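Local coordinates for protein HpcE (Thermus thermophilus, PDB 1WZO) that probably isomerises 2-hydroxyhepta-2,4-diene-1,7-dioate in the breakdown of aromatic compounds, as a member of the fumarylacetoacetate hydrolase family, at residues B[168-180]-B[219-233]. Residues are numbered along the deposited sequence; the frame is centred on the assembly and turned at random.
Sequences DLWLRAYVNGELR and ISQVRPGDVMRLEIE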
loop_
_atom_site.group_PDB
_atom_site.type_symbol
_atom_site.label_atom_id
_atom_site.label_comp_id
_atom_site.label_asym_id
_atom_site.label_seq_id
_atom_site.Cartn_x
_atom_site.Cartn_y
_atom_site.Cartn_z
ATOM N N ASP B 168 -33.745 -0.572 -5.515
ATOM C CA ASP B 168 -34.743 0.300 -6.136
ATOM C C ASP B 168 -34.073 1.416 -6.950
ATOM O O ASP B 168 -34.245 2.602 -6.666
ATOM C CB ASP B 168 -35.640 0.887 -5.037
ATOM C CG ASP B 168 -36.838 1.631 -5.586
ATOM O OD1 ASP B 168 -37.548 1.076 -6.451
ATOM O OD2 ASP B 168 -37.077 2.770 -5.135
ATOM N N LEU B 169 -33.305 1.021 -7.964
ATOM C CA LEU B 169 -32.596 1.971 -8.823
ATOM C C LEU B 169 -32.713 1.560 -10.288
ATOM O O LEU B 169 -32.631 0.374 -10.607
ATOM C CB LEU B 169 -31.107 2.024 -8.446
ATOM C CG LEU B 169 -30.689 2.367 -7.015
ATOM C CD1 LEU B 169 -29.182 2.170 -6.861
ATOM C CD2 LEU B 169 -31.068 3.800 -6.691
ATOM N N TRP B 170 -32.913 2.524 -11.184
ATOM C CA TRP B 170 -32.988 2.180 -12.596
ATOM C C TRP B 170 -31.581 2.124 -13.184
ATOM O O TRP B 170 -30.665 2.788 -12.687
ATOM C CB TRP B 170 -33.852 3.171 -13.397
ATOM C CG TRP B 170 -33.528 4.642 -13.250
ATOM C CD1 TRP B 170 -34.273 5.575 -12.586
ATOM C CD2 TRP B 170 -32.428 5.358 -13.840
ATOM N NE1 TRP B 170 -33.712 6.822 -12.727
ATOM C CE2 TRP B 170 -32.580 6.719 -13.491
ATOM C CE3 TRP B 170 -31.331 4.982 -14.629
ATOM C CZ2 TRP B 170 -31.678 7.707 -13.904
ATOM C CZ3 TRP B 170 -30.433 5.966 -15.040
ATOM C CH2 TRP B 170 -30.614 7.311 -14.675
ATOM N N LEU B 171 -31.423 1.310 -14.225
ATOM C CA LEU B 171 -30.147 1.136 -14.911
ATOM C C LEU B 171 -30.322 1.505 -16.377
ATOM O O LEU B 171 -31.304 1.113 -17.006
ATOM C CB LEU B 171 -29.692 -0.324 -14.837
ATOM C CG LEU B 171 -29.604 -0.983 -13.463
ATOM C CD1 LEU B 171 -29.455 -2.484 -13.630
ATOM C CD2 LEU B 171 -28.439 -0.400 -12.687
ATOM N N ARG B 172 -29.369 2.247 -16.922
ATOM C CA ARG B 172 -29.427 2.628 -18.323
ATOM C C ARG B 172 -28.052 2.609 -18.967
ATOM O O ARG B 172 -27.044 2.899 -18.319
ATOM C CB ARG B 172 -30.038 4.021 -18.470
ATOM C CG ARG B 172 -31.513 4.053 -18.139
ATOM C CD ARG B 172 -32.037 5.471 -18.038
ATOM N NE ARG B 172 -33.419 5.473 -17.565
ATOM C CZ ARG B 172 -34.040 6.542 -17.080
ATOM N NH1 ARG B 172 -33.402 7.702 -17.002
ATOM N NH2 ARG B 172 -35.295 6.443 -16.659
ATOM N N ALA B 173 -28.022 2.262 -20.247
ATOM C CA ALA B 173 -26.777 2.224 -20.999
ATOM C C ALA B 173 -27.005 2.824 -22.375
ATOM O O ALA B 173 -27.988 2.506 -23.052
ATOM C CB ALA B 173 -26.279 0.791 -21.133
ATOM N N TYR B 174 -26.094 3.699 -22.778
ATOM C CA TYR B 174 -26.165 4.342 -24.078
ATOM C C TYR B 174 -24.894 4.040 -24.859
ATOM O O TYR B 174 -23.805 3.969 -24.283
ATOM C CB TYR B 174 -26.271 5.861 -23.930
ATOM C CG TYR B 174 -27.426 6.362 -23.094
ATOM C CD1 TYR B 174 -27.417 6.241 -21.705
ATOM C CD2 TYR B 174 -28.513 7.004 -23.692
ATOM C CE1 TYR B 174 -28.461 6.753 -20.928
ATOM C CE2 TYR B 174 -29.562 7.518 -22.927
ATOM C CZ TYR B 174 -29.528 7.391 -21.548
ATOM O OH TYR B 174 -30.554 7.915 -20.792
ATOM N N VAL B 175 -25.036 3.859 -26.167
ATOM C CA VAL B 175 -23.890 3.628 -27.036
ATOM C C VAL B 175 -23.954 4.719 -28.100
ATOM O O VAL B 175 -24.903 4.780 -28.885
ATOM C CB VAL B 175 -23.932 2.240 -27.716
ATOM C CG1 VAL B 175 -22.768 2.106 -28.687
ATOM C CG2 VAL B 175 -23.847 1.142 -26.668
ATOM N N ASN B 176 -22.954 5.595 -28.099
ATOM C CA ASN B 176 -22.897 6.699 -29.050
ATOM C C ASN B 176 -24.113 7.611 -28.901
ATOM O O ASN B 176 -24.704 8.045 -29.893
ATOM C CB ASN B 176 -22.818 6.171 -30.486
ATOM C CG ASN B 176 -21.608 5.289 -30.715
ATOM O OD1 ASN B 176 -20.504 5.606 -30.268
ATOM N ND2 ASN B 176 -21.805 4.183 -31.420
ATOM N N GLY B 177 -24.483 7.889 -27.656
ATOM C CA GLY B 177 -25.610 8.762 -27.391
ATOM C C GLY B 177 -26.987 8.142 -27.537
ATOM O O GLY B 177 -27.986 8.772 -27.192
ATOM N N GLU B 178 -27.059 6.916 -28.043
ATOM C CA GLU B 178 -28.351 6.266 -28.214
ATOM C C GLU B 178 -28.648 5.241 -27.125
ATOM O O GLU B 178 -27.832 4.361 -26.842
ATOM C CB GLU B 178 -28.432 5.598 -29.589
ATOM C CG GLU B 178 -29.783 4.953 -29.873
ATOM C CD GLU B 178 -29.993 4.644 -31.346
ATOM O OE1 GLU B 178 -31.017 4.008 -31.679
ATOM O OE2 GLU B 178 -29.140 5.041 -32.171
ATOM N N LEU B 179 -29.827 5.363 -26.521
ATOM C CA LEU B 179 -30.251 4.458 -25.463
ATOM C C LEU B 179 -30.309 3.029 -25.985
ATOM O O LEU B 179 -31.043 2.727 -26.926
ATOM C CB LEU B 179 -31.624 4.868 -24.931
ATOM C CG LEU B 179 -32.195 4.040 -23.777
ATOM C CD1 LEU B 179 -31.304 4.166 -22.551
ATOM C CD2 LEU B 179 -33.604 4.523 -23.461
ATOM N N ARG B 180 -29.526 2.152 -25.368
ATOM C CA ARG B 180 -29.474 0.753 -25.770
ATOM C C ARG B 180 -30.274 -0.154 -24.848
ATOM O O ARG B 180 -30.848 -1.151 -25.289
ATOM C CB ARG B 180 -28.026 0.257 -25.772
ATOM C CG ARG B 180 -27.185 0.679 -26.954
ATOM C CD ARG B 180 -27.640 0.001 -28.237
ATOM N NE ARG B 180 -26.576 0.014 -29.239
ATOM C CZ ARG B 180 -25.537 -0.818 -29.237
ATOM N NH1 ARG B 180 -25.419 -1.742 -28.288
ATOM N NH2 ARG B 180 -24.606 -0.717 -30.177
ATOM N N ILE B 219 -29.398 -5.531 -25.663
ATOM C CA ILE B 219 -28.639 -5.323 -26.894
ATOM C C ILE B 219 -27.385 -4.576 -26.458
ATOM O O ILE B 219 -27.306 -3.349 -26.553
ATOM C CB ILE B 219 -29.449 -4.473 -27.898
ATOM C CG1 ILE B 219 -30.837 -5.092 -28.089
ATOM C CG2 ILE B 219 -28.719 -4.394 -29.235
ATOM C CD1 ILE B 219 -30.809 -6.532 -28.582
ATOM N N SER B 220 -26.397 -5.336 -25.994
ATOM C CA SER B 220 -25.168 -4.762 -25.462
ATOM C C SER B 220 -23.861 -4.908 -26.242
ATOM O O SER B 220 -22.787 -4.649 -25.692
ATOM C CB SER B 220 -24.962 -5.315 -24.055
ATOM O OG SER B 220 -25.029 -6.733 -24.078
ATOM N N GLN B 221 -23.928 -5.314 -27.505
ATOM C CA GLN B 221 -22.703 -5.473 -28.276
ATOM C C GLN B 221 -22.099 -4.122 -28.645
ATOM O O GLN B 221 -22.807 -3.195 -29.045
ATOM C CB GLN B 221 -22.960 -6.303 -29.537
ATOM C CG GLN B 221 -21.768 -6.370 -30.478
ATOM C CD GLN B 221 -21.872 -7.508 -31.476
ATOM O OE1 GLN B 221 -22.969 -7.900 -31.877
ATOM N NE2 GLN B 221 -20.726 -8.038 -31.892
ATOM N N VAL B 222 -20.782 -4.014 -28.495
ATOM C CA VAL B 222 -20.087 -2.774 -28.802
ATOM C C VAL B 222 -18.921 -3.020 -29.749
ATOM O O VAL B 222 -18.428 -4.139 -29.862
ATOM C CB VAL B 222 -19.578 -2.100 -27.514
ATOM C CG1 VAL B 222 -20.762 -1.623 -26.683
ATOM C CG2 VAL B 222 -18.734 -3.079 -26.710
ATOM N N ARG B 223 -18.487 -1.968 -30.435
ATOM C CA ARG B 223 -17.395 -2.088 -31.389
ATOM C C ARG B 223 -16.409 -0.929 -31.286
ATOM O O ARG B 223 -16.695 0.093 -30.660
ATOM C CB ARG B 223 -17.970 -2.155 -32.806
ATOM C CG ARG B 223 -18.989 -3.266 -32.996
ATOM C CD ARG B 223 -19.559 -3.252 -34.403
ATOM N NE ARG B 223 -20.531 -4.322 -34.610
ATOM C CZ ARG B 223 -21.699 -4.411 -33.979
ATOM N NH1 ARG B 223 -22.054 -3.488 -33.092
ATOM N NH2 ARG B 223 -22.511 -5.428 -34.234
ATOM N N PRO B 224 -15.222 -1.079 -31.895
ATOM C CA PRO B 224 -14.217 -0.014 -31.851
ATOM C C PRO B 224 -14.830 1.303 -32.318
ATOM O O PRO B 224 -15.552 1.334 -33.314
ATOM C CB PRO B 224 -13.141 -0.518 -32.808
ATOM C CG PRO B 224 -13.213 -2.001 -32.629
ATOM C CD PRO B 224 -14.709 -2.252 -32.626
ATOM N N GLY B 225 -14.550 2.382 -31.596
ATOM C CA GLY B 225 -15.090 3.674 -31.973
ATOM C C GLY B 225 -16.324 4.076 -31.187
ATOM O O GLY B 225 -16.634 5.264 -31.080
ATOM N N ASP B 226 -17.037 3.101 -30.632
ATOM C CA ASP B 226 -18.234 3.407 -29.856
ATOM C C ASP B 226 -17.888 4.108 -28.554
ATOM O O ASP B 226 -16.808 3.907 -27.994
ATOM C CB ASP B 226 -19.017 2.136 -29.517
ATOM C CG ASP B 226 -19.662 1.502 -30.728
ATOM O OD1 ASP B 226 -19.848 2.212 -31.741
ATOM O OD2 ASP B 226 -19.996 0.296 -30.657
ATOM N N VAL B 227 -18.816 4.933 -28.079
ATOM C CA VAL B 227 -18.657 5.649 -26.823
ATOM C C VAL B 227 -19.751 5.128 -25.902
ATOM O O VAL B 227 -20.941 5.340 -26.146
ATOM C CB VAL B 227 -18.811 7.176 -27.009
ATOM C CG1 VAL B 227 -18.712 7.881 -25.664
ATOM C CG2 VAL B 227 -17.726 7.692 -27.947
ATOM N N MET B 228 -19.349 4.418 -24.855
ATOM C CA MET B 228 -20.308 3.855 -23.920
ATOM C C MET B 228 -20.572 4.796 -22.756
ATOM O O MET B 228 -19.638 5.322 -22.143
ATOM C CB MET B 228 -19.793 2.514 -23.386
ATOM C CG MET B 228 -19.503 1.488 -24.467
ATOM S SD MET B 228 -18.705 -0.000 -23.811
ATOM C CE MET B 228 -17.137 0.690 -23.311
ATOM N N ARG B 229 -21.850 5.022 -22.467
ATOM C CA ARG B 229 -22.229 5.873 -21.350
ATOM C C ARG B 229 -23.247 5.116 -20.515
ATOM O O ARG B 229 -24.389 4.905 -20.934
ATOM C CB ARG B 229 -22.834 7.197 -21.827
ATOM C CG ARG B 229 -23.021 8.205 -20.701
ATOM C CD ARG B 229 -23.692 9.470 -21.197
ATOM N NE ARG B 229 -25.093 9.245 -21.537
ATOM C CZ ARG B 229 -25.710 9.803 -22.573
ATOM N NH1 ARG B 229 -25.046 10.618 -23.382
ATOM N NH2 ARG B 229 -26.996 9.555 -22.795
ATOM N N LEU B 230 -22.818 4.696 -19.332
ATOM C CA LEU B 230 -23.677 3.957 -18.427
ATOM C C LEU B 230 -24.169 4.875 -17.321
ATOM O O LEU B 230 -23.415 5.690 -16.790
ATOM C CB LEU B 230 -22.914 2.767 -17.831
ATOM C CG LEU B 230 -22.848 1.496 -18.686
ATOM C CD1 LEU B 230 -22.386 1.823 -20.100
ATOM C CD2 LEU B 230 -21.905 0.495 -18.021
ATOM N N GLU B 231 -25.443 4.734 -16.979
ATOM C CA GLU B 231 -26.042 5.557 -15.940
ATOM C C GLU B 231 -26.877 4.726 -14.982
ATOM O O GLU B 231 -27.529 3.763 -15.378
ATOM C CB GLU B 231 -26.920 6.646 -16.571
ATOM C CG GLU B 231 -26.146 7.727 -17.313
ATOM C CD GLU B 231 -27.059 8.734 -18.010
ATOM O OE1 GLU B 231 -28.090 9.116 -17.419
ATOM O OE2 GLU B 231 -26.740 9.147 -19.143
ATOM N N ILE B 232 -26.821 5.089 -13.707
ATOM C CA ILE B 232 -27.601 4.420 -12.683
ATOM C C ILE B 232 -28.200 5.523 -11.826
ATOM O O ILE B 232 -27.520 6.488 -11.472
ATOM C CB ILE B 232 -26.749 3.497 -11.789
ATOM C CG1 ILE B 232 -26.130 2.373 -12.630
ATOM C CG2 ILE B 232 -27.622 2.897 -10.697
ATOM C CD1 ILE B 232 -25.400 1.313 -11.801
ATOM N N GLU B 233 -29.478 5.369 -11.507
ATOM C CA GLU B 233 -30.213 6.341 -10.711
ATOM C C GLU B 233 -29.409 6.913 -9.546
ATOM O O GLU B 233 -29.031 6.184 -8.625
ATOM C CB GLU B 233 -31.497 5.692 -10.186
ATOM C CG GLU B 233 -32.535 6.687 -9.669
ATOM C CD GLU B 233 -33.813 6.005 -9.221
ATOM O OE1 GLU B 233 -34.020 4.826 -9.585
ATOM O OE2 GLU B 233 -34.618 6.653 -8.516
HETATM O O HOH W 1 -35.638 5.170 -6.607
HETATM O O HOH W 2 -31.045 8.769 -18.090
HETATM O O HOH W 3 -29.130 10.886 -20.298
HETATM O O HOH W 4 -23.069 7.131 -25.338
HETATM O O HOH W 5 -31.304 -3.860 -24.251
HETATM O O HOH W 6 -22.267 -0.959 -31.797
#
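Strands 170-175 and 227-232 pair antiparallel, their axes 4.7 Å apart at closest, with Arg172 facing Glu231 and Tyr174 facing Arg229 as hydrogen-bonded pairs. Alternating with these, Leu171, Ala173 and Val175 oppose Ile232, Leu230 and Met228; being apolar, they suit the buried face, where the CD2 methyl of Leu171 meets Ile232 CD1 at 3.6 Å, the two branched side chains side by side, and Ile125 of strand 120-131 packs against Leu230 and Ile232. The other face is polar and aromatic. Bent at chi3 (70°), Arg229 serves ring and carboxylate at once: NH2 comes over the centre of the Tyr174 ring, a cation-pi contact with the guanidinium tilted 53° from it, and NE makes a salt bridge to Glu231 OE2. The broad indole of Trp170 (chi1 52°) has Arg172 NH1 over one face and Glu233 over the opposite one, Glu233 CB making a CH-pi contact 3.5 Å from the five-membered ring's centroid. Glu233 OE1 reaches back to Trp170 N at 3.0 Å through its anti lone pair. At the other end Asn176 suits the positive phi of a type I' turn: OD1 accepts from Val227 N, while ND2 reaches Asp226 OD1 at 2.8 Å from above the carboxylate plane. Long Arg180 grips Gln221 O with NH1 and NH2. Strand 227-232 thus joins the 170-184 beta hairpin in a mixed sheet of the fumarylacetoacetate hydrolase C-terminal region.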